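Local coordinates for protein stn1 (Schizosaccharomyces pombe, PDB 3KF6) that is required for telomere maintenance, binding single-stranded telomeric DNA and pairing with Ten1 in a complex that resembles Rpa2-Rpa3, at residues S16-M21 and W49-G54; V53-A58 and T69-S74; V80-Q85 and L118-F123; G100-V105 and E124-P129. One frame throughout, in Å; residues are numbered along the deposited sequence.

Interaction 1. Residues S16-M21 and W49-G54; sequences SRWNPM and WIQIVG
The amide of Gln51 lies over one face of the Trp18 indole, the two side chains running side by side and pointing the same way. Their planes are tilted 45° to each other, so this is an inclined cover and not a flat stack. NE2 of Gln51 sits 3.4 Å above the indole plane, displaced toward the rim, and its nearest ring atoms are CZ2 and CH2. Gln51 reaches this place because its CG is anti to the backbone N (chi1 -175°) and the chain stays extended beyond it; OE1 is taken by Arg139 of helix 130-153. Pro20 CG lies at the indole edge, in its plane.

Elsewhere Met21 packs on Ile50, its SD against CD1 at 3.7 Å and also against CG2, its CB and CG against CG2. Asn19 works by polarity instead: its ND2 gives a hydrogen bond of 3.0 Å to Trp49 O, while its OD1 is bonded to Tyr142 OH.

Beneath these side chains the loop before helix 23-26 makes a single bridge to the first strand of the OB fold. Gln51 N donates to Asn19 O and Met21 N to Gln51 O, both at 3.0 Å. Water 1 lies 2.8 Å from Met21 O and accepts from Val53 N. Backbone and amide polarity, much of it buried, is thus met by the loop, by one water and by helix 130-153, while the indole and thioether supply apolar cover.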
# COMPACT_ATOMS: atom_id res chain seq x y z
N SER A 16 -14.12 -13.92 15.31
CA SER A 16 -14.66 -12.66 15.89
C SER A 16 -15.17 -11.71 14.80
O SER A 16 -16.34 -11.77 14.43
CB SER A 16 -13.58 -11.94 16.71
OG SER A 16 -13.00 -12.80 17.67
N ARG A 17 -14.29 -10.85 14.30
CA ARG A 17 -14.64 -9.88 13.27
C ARG A 17 -13.80 -9.99 11.99
O ARG A 17 -13.34 -11.08 11.63
CB ARG A 17 -14.52 -8.47 13.85
CG ARG A 17 -15.07 -7.37 12.96
CD ARG A 17 -14.55 -6.01 13.38
NE ARG A 17 -15.00 -4.97 12.46
CZ ARG A 17 -14.84 -3.67 12.67
NH1 ARG A 17 -14.24 -3.25 13.77
NH2 ARG A 17 -15.28 -2.80 11.78
N TRP A 18 -13.58 -8.86 11.32
CA TRP A 18 -12.80 -8.82 10.08
C TRP A 18 -11.49 -8.03 10.22
O TRP A 18 -10.78 -7.80 9.24
CB TRP A 18 -13.66 -8.23 8.94
CG TRP A 18 -13.55 -6.74 8.65
CD1 TRP A 18 -12.69 -5.83 9.21
CD2 TRP A 18 -14.29 -6.01 7.65
NE1 TRP A 18 -12.85 -4.59 8.62
CE2 TRP A 18 -13.82 -4.68 7.66
CE3 TRP A 18 -15.31 -6.36 6.74
CZ2 TRP A 18 -14.34 -3.69 6.79
CZ3 TRP A 18 -15.81 -5.38 5.88
CH2 TRP A 18 -15.32 -4.07 5.91
N ASN A 19 -11.19 -7.62 11.45
CA ASN A 19 -9.99 -6.86 11.78
C ASN A 19 -9.23 -6.15 10.65
O ASN A 19 -8.36 -6.74 10.01
CB ASN A 19 -9.00 -7.75 12.53
CG ASN A 19 -9.64 -8.44 13.73
OD1 ASN A 19 -10.13 -7.79 14.65
ND2 ASN A 19 -9.63 -9.77 13.72
N PRO A 20 -9.54 -4.87 10.40
CA PRO A 20 -8.85 -4.12 9.35
C PRO A 20 -7.49 -3.73 9.94
O PRO A 20 -7.42 -3.04 10.96
CB PRO A 20 -9.78 -2.93 9.11
CG PRO A 20 -10.35 -2.68 10.48
CD PRO A 20 -10.63 -4.07 11.00
N MET A 21 -6.40 -4.16 9.31
CA MET A 21 -5.07 -3.89 9.84
C MET A 21 -4.04 -3.39 8.84
O MET A 21 -4.19 -3.57 7.63
CB MET A 21 -4.50 -5.17 10.46
CG MET A 21 -5.29 -5.74 11.63
SD MET A 21 -4.52 -7.28 12.24
CE MET A 21 -3.01 -6.65 12.95
N TRP A 49 -9.06 -13.67 11.32
CA TRP A 49 -9.49 -13.07 10.06
C TRP A 49 -9.09 -11.60 10.00
O TRP A 49 -9.40 -10.82 10.90
CB TRP A 49 -11.00 -13.23 9.90
CG TRP A 49 -11.41 -14.67 9.83
CD1 TRP A 49 -11.95 -15.43 10.84
CD2 TRP A 49 -11.24 -15.55 8.71
NE1 TRP A 49 -12.13 -16.73 10.41
CE2 TRP A 49 -11.70 -16.83 9.11
CE3 TRP A 49 -10.74 -15.39 7.41
CZ2 TRP A 49 -11.67 -17.93 8.25
CZ3 TRP A 49 -10.71 -16.49 6.56
CH2 TRP A 49 -11.18 -17.74 6.99
N ILE A 50 -8.42 -11.24 8.91
CA ILE A 50 -7.90 -9.88 8.72
C ILE A 50 -8.19 -9.31 7.33
O ILE A 50 -8.37 -10.06 6.36
CB ILE A 50 -6.37 -9.88 8.92
CG1 ILE A 50 -6.04 -10.39 10.33
CG2 ILE A 50 -5.80 -8.48 8.71
CD1 ILE A 50 -4.57 -10.60 10.56
N GLN A 51 -8.21 -7.99 7.24
CA GLN A 51 -8.42 -7.30 5.97
C GLN A 51 -7.27 -6.31 5.78
O GLN A 51 -6.92 -5.58 6.72
CB GLN A 51 -9.75 -6.53 5.98
CG GLN A 51 -10.10 -5.90 4.64
CD GLN A 51 -11.14 -4.80 4.77
OE1 GLN A 51 -10.87 -3.74 5.34
NE2 GLN A 51 -12.34 -5.05 4.26
N ILE A 52 -6.69 -6.30 4.59
CA ILE A 52 -5.61 -5.37 4.30
C ILE A 52 -5.91 -4.65 2.99
O ILE A 52 -6.69 -5.14 2.16
CB ILE A 52 -4.22 -6.08 4.22
CG1 ILE A 52 -4.19 -7.14 3.12
CG2 ILE A 52 -3.89 -6.72 5.56
CD1 ILE A 52 -3.76 -6.62 1.78
N VAL A 53 -5.32 -3.47 2.82
CA VAL A 53 -5.53 -2.68 1.61
C VAL A 53 -4.21 -2.06 1.18
O VAL A 53 -3.54 -1.40 1.97
CB VAL A 53 -6.54 -1.53 1.85
CG1 VAL A 53 -6.62 -0.66 0.60
CG2 VAL A 53 -7.91 -2.09 2.19
N GLY A 54 -3.84 -2.25 -0.09
CA GLY A 54 -2.59 -1.69 -0.57
C GLY A 54 -2.42 -1.93 -2.05
O GLY A 54 -3.29 -2.54 -2.68
O HOH W 1 -3.48 -2.65 5.11

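Interaction 2. Residues V53-A58 and T69-S74; sequences VGYIAA and TVDDCS
A classic beta bulge interrupts the antiparallel hairpin of strands 49-62 and 65-71 in the OB fold: Ala57 and Ala58 both face Thr69. Thr69 O receives Ala57 N at 2.7 Å and, weakly, Ala58 N at 3.5 Å, while Thr69 N donates to Ala58 O. Before the bulge, Tyr55 and Asp71 form a hydrogen-bonded pair through both backbone N-H groups. Ile56 and Val70 follow as a non-hydrogen-bonded pair whose side chains lie on the other face. At Gly54, which has no side chain, Val70 CG1 comes to 3.5 Å from Gly54 C.

Alongside Tyr55, Asp71 CB sits over the phenol ring, 4.0 Å from its centroid, a CH-pi contact. Asp71 CG, anti to the backbone N (chi1 -177°), lies 3.5 Å from Tyr55 OH, which comes to 2.6 Å from Asp71 OD2, a weak bond whose proton is not settled. The carboxylate, turned 57° from the ring, also binds the Ten1 subunit, through Ser6 OG on OD1 and Ala7 N on OD2, so this strand end forms part of the heterodimer interface. Two Asx turns follow: Cys73 N reaches Asp71 OD1, and Asp72 OD1 accepts Ser74 N and, on its syn lone pair, Ser74 OG at 2.6 Å.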
# COMPACT_ATOMS: atom_id res chain seq x y z
N VAL A 53 -5.32 -3.47 2.82
CA VAL A 53 -5.53 -2.68 1.61
C VAL A 53 -4.21 -2.06 1.18
O VAL A 53 -3.54 -1.40 1.97
CB VAL A 53 -6.54 -1.53 1.85
CG1 VAL A 53 -6.62 -0.66 0.60
CG2 VAL A 53 -7.91 -2.09 2.19
N GLY A 54 -3.84 -2.25 -0.09
CA GLY A 54 -2.59 -1.69 -0.57
C GLY A 54 -2.42 -1.93 -2.05
O GLY A 54 -3.29 -2.54 -2.68
N TYR A 55 -1.31 -1.47 -2.62
CA TYR A 55 -1.09 -1.67 -4.05
C TYR A 55 -0.24 -2.92 -4.28
O TYR A 55 0.52 -3.33 -3.40
CB TYR A 55 -0.43 -0.44 -4.70
CG TYR A 55 1.02 -0.21 -4.32
CD1 TYR A 55 1.35 0.58 -3.22
CD2 TYR A 55 2.05 -0.80 -5.05
CE1 TYR A 55 2.69 0.76 -2.83
CE2 TYR A 55 3.39 -0.63 -4.67
CZ TYR A 55 3.70 0.15 -3.57
OH TYR A 55 5.02 0.27 -3.17
N ILE A 56 -0.38 -3.52 -5.46
CA ILE A 56 0.37 -4.72 -5.80
C ILE A 56 1.79 -4.40 -6.21
O ILE A 56 2.02 -3.69 -7.20
CB ILE A 56 -0.34 -5.49 -6.93
CG1 ILE A 56 -1.71 -5.97 -6.46
CG2 ILE A 56 0.52 -6.69 -7.37
CD1 ILE A 56 -2.57 -6.52 -7.56
N ALA A 57 2.75 -4.91 -5.45
CA ALA A 57 4.15 -4.67 -5.73
C ALA A 57 4.72 -5.76 -6.62
O ALA A 57 5.68 -5.53 -7.36
CB ALA A 57 4.94 -4.60 -4.42
N ALA A 58 4.14 -6.95 -6.54
CA ALA A 58 4.63 -8.05 -7.34
C ALA A 58 3.65 -9.20 -7.44
O ALA A 58 2.74 -9.33 -6.62
CB ALA A 58 5.94 -8.55 -6.76
N THR A 69 2.21 -9.70 -3.77
CA THR A 69 2.89 -9.01 -2.70
C THR A 69 2.23 -7.63 -2.66
O THR A 69 2.20 -6.92 -3.67
CB THR A 69 4.40 -8.86 -2.97
OG1 THR A 69 5.00 -10.16 -3.03
CG2 THR A 69 5.06 -8.06 -1.86
N VAL A 70 1.71 -7.26 -1.49
CA VAL A 70 1.00 -5.99 -1.34
C VAL A 70 1.72 -5.04 -0.39
O VAL A 70 2.25 -5.47 0.64
CB VAL A 70 -0.43 -6.25 -0.82
CG1 VAL A 70 -1.20 -4.93 -0.66
CG2 VAL A 70 -1.17 -7.18 -1.79
N ASP A 71 1.73 -3.76 -0.74
CA ASP A 71 2.39 -2.73 0.06
C ASP A 71 1.37 -1.67 0.46
O ASP A 71 0.72 -1.09 -0.40
CB ASP A 71 3.51 -2.08 -0.76
CG ASP A 71 4.29 -1.05 0.03
OD1 ASP A 71 4.16 -1.02 1.27
OD2 ASP A 71 5.06 -0.27 -0.58
N ASP A 72 1.23 -1.43 1.76
CA ASP A 72 0.32 -0.38 2.22
C ASP A 72 1.10 0.79 2.82
O ASP A 72 0.54 1.65 3.51
CB ASP A 72 -0.69 -0.94 3.24
CG ASP A 72 -0.03 -1.40 4.52
OD1 ASP A 72 1.22 -1.37 4.59
OD2 ASP A 72 -0.76 -1.81 5.45
N CYS A 73 2.41 0.82 2.54
CA CYS A 73 3.33 1.86 3.01
C CYS A 73 3.53 1.88 4.51
O CYS A 73 4.04 2.86 5.06
CB CYS A 73 2.84 3.25 2.56
SG CYS A 73 2.68 3.43 0.77
N SER A 74 3.16 0.80 5.19
CA SER A 74 3.32 0.76 6.64
C SER A 74 4.72 0.34 7.09
O SER A 74 4.98 0.24 8.29
CB SER A 74 2.28 -0.18 7.25
OG SER A 74 2.49 -1.52 6.84
O HOH W 1 -3.48 -2.65 5.11

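Interaction 3. Residues V80-Q85 and L118-F123; sequences VVFIIQ and LIAQSF
One face of the Phe82 ring carries the methyl group of Ala120, and the ring's edge is turned toward the face of Phe123. Phe82 CG, anti to the carbonyl carbon (chi1 -68°), lies nearer Ala120 than CB does. Ala120 CB stands 3.8 Å from the Phe82 centroid and 23° off the ring normal, a CH-pi contact displaced toward CE2. The two phenyl rings form an offset edge-to-face pair, with centroids 5.4 Å apart, planes at 75° and Phe82 CE2 3.6 Å from Phe123 CD1. Met90 of helix 88-94 packs on both rings, and Arg93 makes a cation-pi contact with Phe123.

On the other face Val81 and Ile119 lie alongside each other, Ile119 CD1 coming to 3.7 Å from Val81 CB. Ile83 CD1 touches Ile119 CG2 at 3.9 Å. The backbones join in parallel: Val81 N donates to Leu118 O at 2.7 Å and Ala120 N to Val81 O. Past this point water 2 accepts from Ile83 N and donates to Ala120 O.

The chain then turns a corner at a classic beta bulge, where Gln121 and Ser122 face Phe106. A parallel pairing within an otherwise antiparallel sheet is the closure of the OB-fold barrel.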
# COMPACT_ATOMS: atom_id res chain seq x y z
N VAL A 80 0.25 -12.30 -0.20
CA VAL A 80 -1.15 -12.71 -0.18
C VAL A 80 -1.28 -13.93 -1.09
O VAL A 80 -1.06 -13.84 -2.30
CB VAL A 80 -2.07 -11.57 -0.68
CG1 VAL A 80 -3.53 -12.03 -0.70
CG2 VAL A 80 -1.90 -10.36 0.22
N VAL A 81 -1.66 -15.06 -0.50
CA VAL A 81 -1.78 -16.32 -1.21
C VAL A 81 -3.17 -16.69 -1.70
O VAL A 81 -4.14 -16.68 -0.93
CB VAL A 81 -1.27 -17.47 -0.33
CG1 VAL A 81 -1.32 -18.78 -1.08
CG2 VAL A 81 0.14 -17.16 0.15
N PHE A 82 -3.26 -17.03 -2.98
CA PHE A 82 -4.50 -17.47 -3.60
C PHE A 82 -4.36 -18.94 -3.98
O PHE A 82 -3.70 -19.26 -4.97
CB PHE A 82 -4.80 -16.65 -4.86
CG PHE A 82 -5.14 -15.22 -4.57
CD1 PHE A 82 -4.14 -14.28 -4.39
CD2 PHE A 82 -6.47 -14.83 -4.45
CE1 PHE A 82 -4.45 -12.96 -4.07
CE2 PHE A 82 -6.80 -13.51 -4.13
CZ PHE A 82 -5.78 -12.58 -3.95
N ILE A 83 -4.97 -19.83 -3.19
CA ILE A 83 -4.91 -21.26 -3.49
C ILE A 83 -5.87 -21.52 -4.64
O ILE A 83 -7.09 -21.54 -4.47
CB ILE A 83 -5.33 -22.10 -2.27
CG1 ILE A 83 -4.42 -21.77 -1.08
CG2 ILE A 83 -5.24 -23.59 -2.60
CD1 ILE A 83 -4.88 -22.35 0.23
N ILE A 84 -5.29 -21.71 -5.82
CA ILE A 84 -6.04 -21.93 -7.06
C ILE A 84 -7.27 -22.83 -6.97
O ILE A 84 -8.38 -22.39 -7.29
CB ILE A 84 -5.11 -22.48 -8.16
CG1 ILE A 84 -3.91 -21.55 -8.33
CG2 ILE A 84 -5.87 -22.61 -9.47
CD1 ILE A 84 -2.90 -22.01 -9.36
N GLN A 85 -7.09 -24.07 -6.53
CA GLN A 85 -8.20 -25.01 -6.44
C GLN A 85 -9.31 -24.62 -5.48
O GLN A 85 -10.45 -25.08 -5.62
CB GLN A 85 -7.67 -26.41 -6.08
CG GLN A 85 -7.13 -26.53 -4.66
CD GLN A 85 -6.68 -27.94 -4.35
OE1 GLN A 85 -7.47 -28.88 -4.39
NE2 GLN A 85 -5.39 -28.09 -4.03
N LEU A 118 -0.88 -14.09 4.16
CA LEU A 118 -2.32 -14.02 4.24
C LEU A 118 -2.94 -14.92 3.18
O LEU A 118 -2.65 -14.78 1.99
CB LEU A 118 -2.78 -12.57 4.02
CG LEU A 118 -4.28 -12.27 4.08
CD1 LEU A 118 -4.79 -12.47 5.49
CD2 LEU A 118 -4.51 -10.83 3.63
N ILE A 119 -3.78 -15.86 3.61
CA ILE A 119 -4.45 -16.75 2.66
C ILE A 119 -5.76 -16.04 2.33
O ILE A 119 -6.64 -15.91 3.18
CB ILE A 119 -4.76 -18.13 3.28
CG1 ILE A 119 -3.48 -18.75 3.86
CG2 ILE A 119 -5.39 -19.03 2.21
CD1 ILE A 119 -2.35 -18.94 2.86
N ALA A 120 -5.88 -15.58 1.10
CA ALA A 120 -7.06 -14.84 0.66
C ALA A 120 -8.35 -15.66 0.59
O ALA A 120 -8.35 -16.78 0.09
CB ALA A 120 -6.79 -14.19 -0.69
N GLN A 121 -9.43 -15.07 1.08
CA GLN A 121 -10.74 -15.70 1.02
C GLN A 121 -11.55 -14.94 -0.02
O GLN A 121 -12.40 -15.50 -0.71
CB GLN A 121 -11.45 -15.64 2.38
CG GLN A 121 -12.87 -16.17 2.32
CD GLN A 121 -13.51 -16.34 3.68
OE1 GLN A 121 -13.17 -17.25 4.43
NE2 GLN A 121 -14.43 -15.44 4.01
N SER A 122 -11.27 -13.64 -0.14
CA SER A 122 -11.93 -12.80 -1.12
C SER A 122 -11.17 -11.49 -1.26
O SER A 122 -10.43 -11.10 -0.36
CB SER A 122 -13.38 -12.50 -0.70
OG SER A 122 -13.43 -11.65 0.43
N PHE A 123 -11.33 -10.84 -2.40
CA PHE A 123 -10.68 -9.56 -2.62
C PHE A 123 -11.41 -8.78 -3.69
O PHE A 123 -12.20 -9.33 -4.46
CB PHE A 123 -9.21 -9.73 -3.04
CG PHE A 123 -8.99 -9.87 -4.53
CD1 PHE A 123 -9.23 -11.07 -5.18
CD2 PHE A 123 -8.54 -8.78 -5.28
CE1 PHE A 123 -9.02 -11.20 -6.56
CE2 PHE A 123 -8.33 -8.89 -6.66
CZ PHE A 123 -8.57 -10.11 -7.30
O HOH W 2 -6.84 -18.70 -1.26

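Interaction 4. Residues G100-V105 and E124-P129; sequences GNVVCV and EELRDP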
# COMPACT_ATOMS: atom_id res chain seq x y z
N GLY A 100 0.74 -2.13 -9.19
CA GLY A 100 0.23 -0.77 -9.10
C GLY A 100 -1.25 -0.75 -8.79
O GLY A 100 -1.77 0.23 -8.27
N ASN A 101 -1.95 -1.83 -9.12
CA ASN A 101 -3.38 -1.90 -8.83
C ASN A 101 -3.55 -1.95 -7.31
O ASN A 101 -2.72 -2.54 -6.61
CB ASN A 101 -4.03 -3.15 -9.43
CG ASN A 101 -4.10 -3.10 -10.94
OD1 ASN A 101 -3.78 -2.09 -11.56
ND2 ASN A 101 -4.55 -4.20 -11.54
N VAL A 102 -4.61 -1.34 -6.81
CA VAL A 102 -4.89 -1.35 -5.38
C VAL A 102 -5.95 -2.40 -5.10
O VAL A 102 -6.95 -2.48 -5.81
CB VAL A 102 -5.39 0.04 -4.90
CG1 VAL A 102 -5.74 0.00 -3.40
CG2 VAL A 102 -4.32 1.08 -5.16
N VAL A 103 -5.71 -3.22 -4.08
CA VAL A 103 -6.66 -4.27 -3.72
C VAL A 103 -7.00 -4.25 -2.24
O VAL A 103 -6.20 -3.81 -1.40
CB VAL A 103 -6.12 -5.70 -4.05
CG1 VAL A 103 -5.94 -5.87 -5.55
CG2 VAL A 103 -4.80 -5.95 -3.30
N CYS A 104 -8.21 -4.72 -1.94
CA CYS A 104 -8.70 -4.86 -0.58
C CYS A 104 -8.84 -6.38 -0.45
O CYS A 104 -9.63 -7.00 -1.17
CB CYS A 104 -10.07 -4.20 -0.41
SG CYS A 104 -10.80 -4.54 1.20
N VAL A 105 -8.07 -6.98 0.45
CA VAL A 105 -8.08 -8.42 0.62
C VAL A 105 -8.54 -8.87 2.00
O VAL A 105 -8.10 -8.33 3.01
CB VAL A 105 -6.66 -9.01 0.41
CG1 VAL A 105 -6.69 -10.53 0.57
CG2 VAL A 105 -6.14 -8.62 -0.97
N GLU A 124 -11.16 -7.48 -3.73
CA GLU A 124 -11.78 -6.64 -4.72
C GLU A 124 -10.75 -5.59 -5.09
O GLU A 124 -9.98 -5.15 -4.24
CB GLU A 124 -13.02 -5.96 -4.14
CG GLU A 124 -12.73 -4.99 -3.01
CD GLU A 124 -13.98 -4.28 -2.51
OE1 GLU A 124 -14.70 -3.68 -3.34
OE2 GLU A 124 -14.24 -4.32 -1.29
N GLU A 125 -10.72 -5.22 -6.36
CA GLU A 125 -9.80 -4.19 -6.79
C GLU A 125 -10.46 -2.86 -6.44
O GLU A 125 -11.67 -2.70 -6.63
CB GLU A 125 -9.55 -4.27 -8.30
CG GLU A 125 -8.80 -3.06 -8.83
CD GLU A 125 -8.53 -3.12 -10.31
OE1 GLU A 125 -9.36 -3.70 -11.05
OE2 GLU A 125 -7.50 -2.58 -10.75
N LEU A 126 -9.68 -1.93 -5.91
CA LEU A 126 -10.20 -0.62 -5.55
C LEU A 126 -9.73 0.35 -6.61
O LEU A 126 -8.53 0.63 -6.71
CB LEU A 126 -9.69 -0.18 -4.17
CG LEU A 126 -10.05 -1.12 -3.01
CD1 LEU A 126 -9.47 -0.56 -1.71
CD2 LEU A 126 -11.55 -1.28 -2.90
N ARG A 127 -10.66 0.86 -7.41
CA ARG A 127 -10.30 1.78 -8.49
C ARG A 127 -10.69 3.22 -8.22
O ARG A 127 -10.43 4.10 -9.04
CB ARG A 127 -10.90 1.29 -9.81
CG ARG A 127 -10.39 -0.09 -10.22
CD ARG A 127 -10.88 -0.47 -11.61
NE ARG A 127 -12.32 -0.64 -11.62
CZ ARG A 127 -12.94 -1.79 -11.38
NH1 ARG A 127 -12.25 -2.89 -11.12
NH2 ARG A 127 -14.27 -1.84 -11.41
N ASP A 128 -11.31 3.47 -7.07
CA ASP A 128 -11.67 4.82 -6.68
C ASP A 128 -10.49 5.32 -5.85
O ASP A 128 -10.19 4.74 -4.80
CB ASP A 128 -12.94 4.81 -5.82
CG ASP A 128 -13.39 6.20 -5.42
OD1 ASP A 128 -12.53 7.08 -5.19
OD2 ASP A 128 -14.62 6.42 -5.31
N PRO A 129 -9.80 6.38 -6.30
CA PRO A 129 -8.65 6.92 -5.57
C PRO A 129 -8.92 7.27 -4.10
O PRO A 129 -7.99 7.37 -3.31
CB PRO A 129 -8.27 8.14 -6.39
CG PRO A 129 -8.62 7.70 -7.80
CD PRO A 129 -9.98 7.07 -7.59
O HOH W 3 -6.48 -0.35 -8.81
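Glu125 CG stands anti to the backbone N (chi1 169°) and the chain continues extended, carrying the carboxylate across the strand to Asn101. Leu126 CG is instead anti to its carbonyl carbon (chi1 -59°), which sets it 4.0 Å from Cys104 CB; CD1, anti to CA beyond it, lies 3.9 Å from the same Cys104 CB.

The Glu125 and Asn101 side chains cross obliquely, their planes 41° apart, with Glu125 OE2 3.4 Å from Asn101 CG but badly angled for a bond to ND2. Asn101 finds its polar partner in Arg84 of the Ten1 subunit, on OD1. Glu125 OE1 is in a salt bridge with Arg127 NH1 at 3.0 Å; the arginine nitrogen stands above the carboxylate plane, while OE1 lies in the guanidinium plane. OE2 accepts from water 3, which also donates to Leu126 O and accepts from Val102 N, bridging the strands.

The apolar part of the contact is on the opposite face from Val103 and Glu125. Val102 CG1 meets Leu126 CB as those two side chains cross, and Cys104 CB also touches Glu124 CG at 3.8 Å. Three backbone bonds hold the antiparallel strands: Leu126 N to Val102 O, and Cys104 and Glu124 to each other through both N-H groups.

Strand 102-110 lies between strands 122-126 and 49-62, so Val103 packs on Ile56, and Cys104 and Leu126 on Val53. Beyond Leu126 the chain leaves the barrel; Asp128 OD1 caps Asn130 N at the start of helix 130-153, whose Glu132 touches Val102.

Overall arrangement
All four contacts involve strands of one curled sheet, the OB barrel, and illustrate how a small fold uses one strand for several partners; in interaction 1 the partner is an N-terminal loop. Strand 49-62 takes that loop in interaction 1 and its hairpin partner in interaction 2, with water 1 common to both; their centres lie about 14 Å apart. Strand 102-110 of interaction 4 runs beside it, Val105 N lying 2.9 Å from Ile52 O. Interactions 2 and 4, with centres about 10 Å apart, both reach the Ten1 subunit. Interaction 3 meets interaction 1 where Ile52 CG1 packs on Leu118 CD2 at 3.7 Å, interaction 2 through Val70 CG2 and Val80 CG2 at 3.8 Å, and interaction 4 through Val80 CG1 and Val105 CG1 at 3.7 Å.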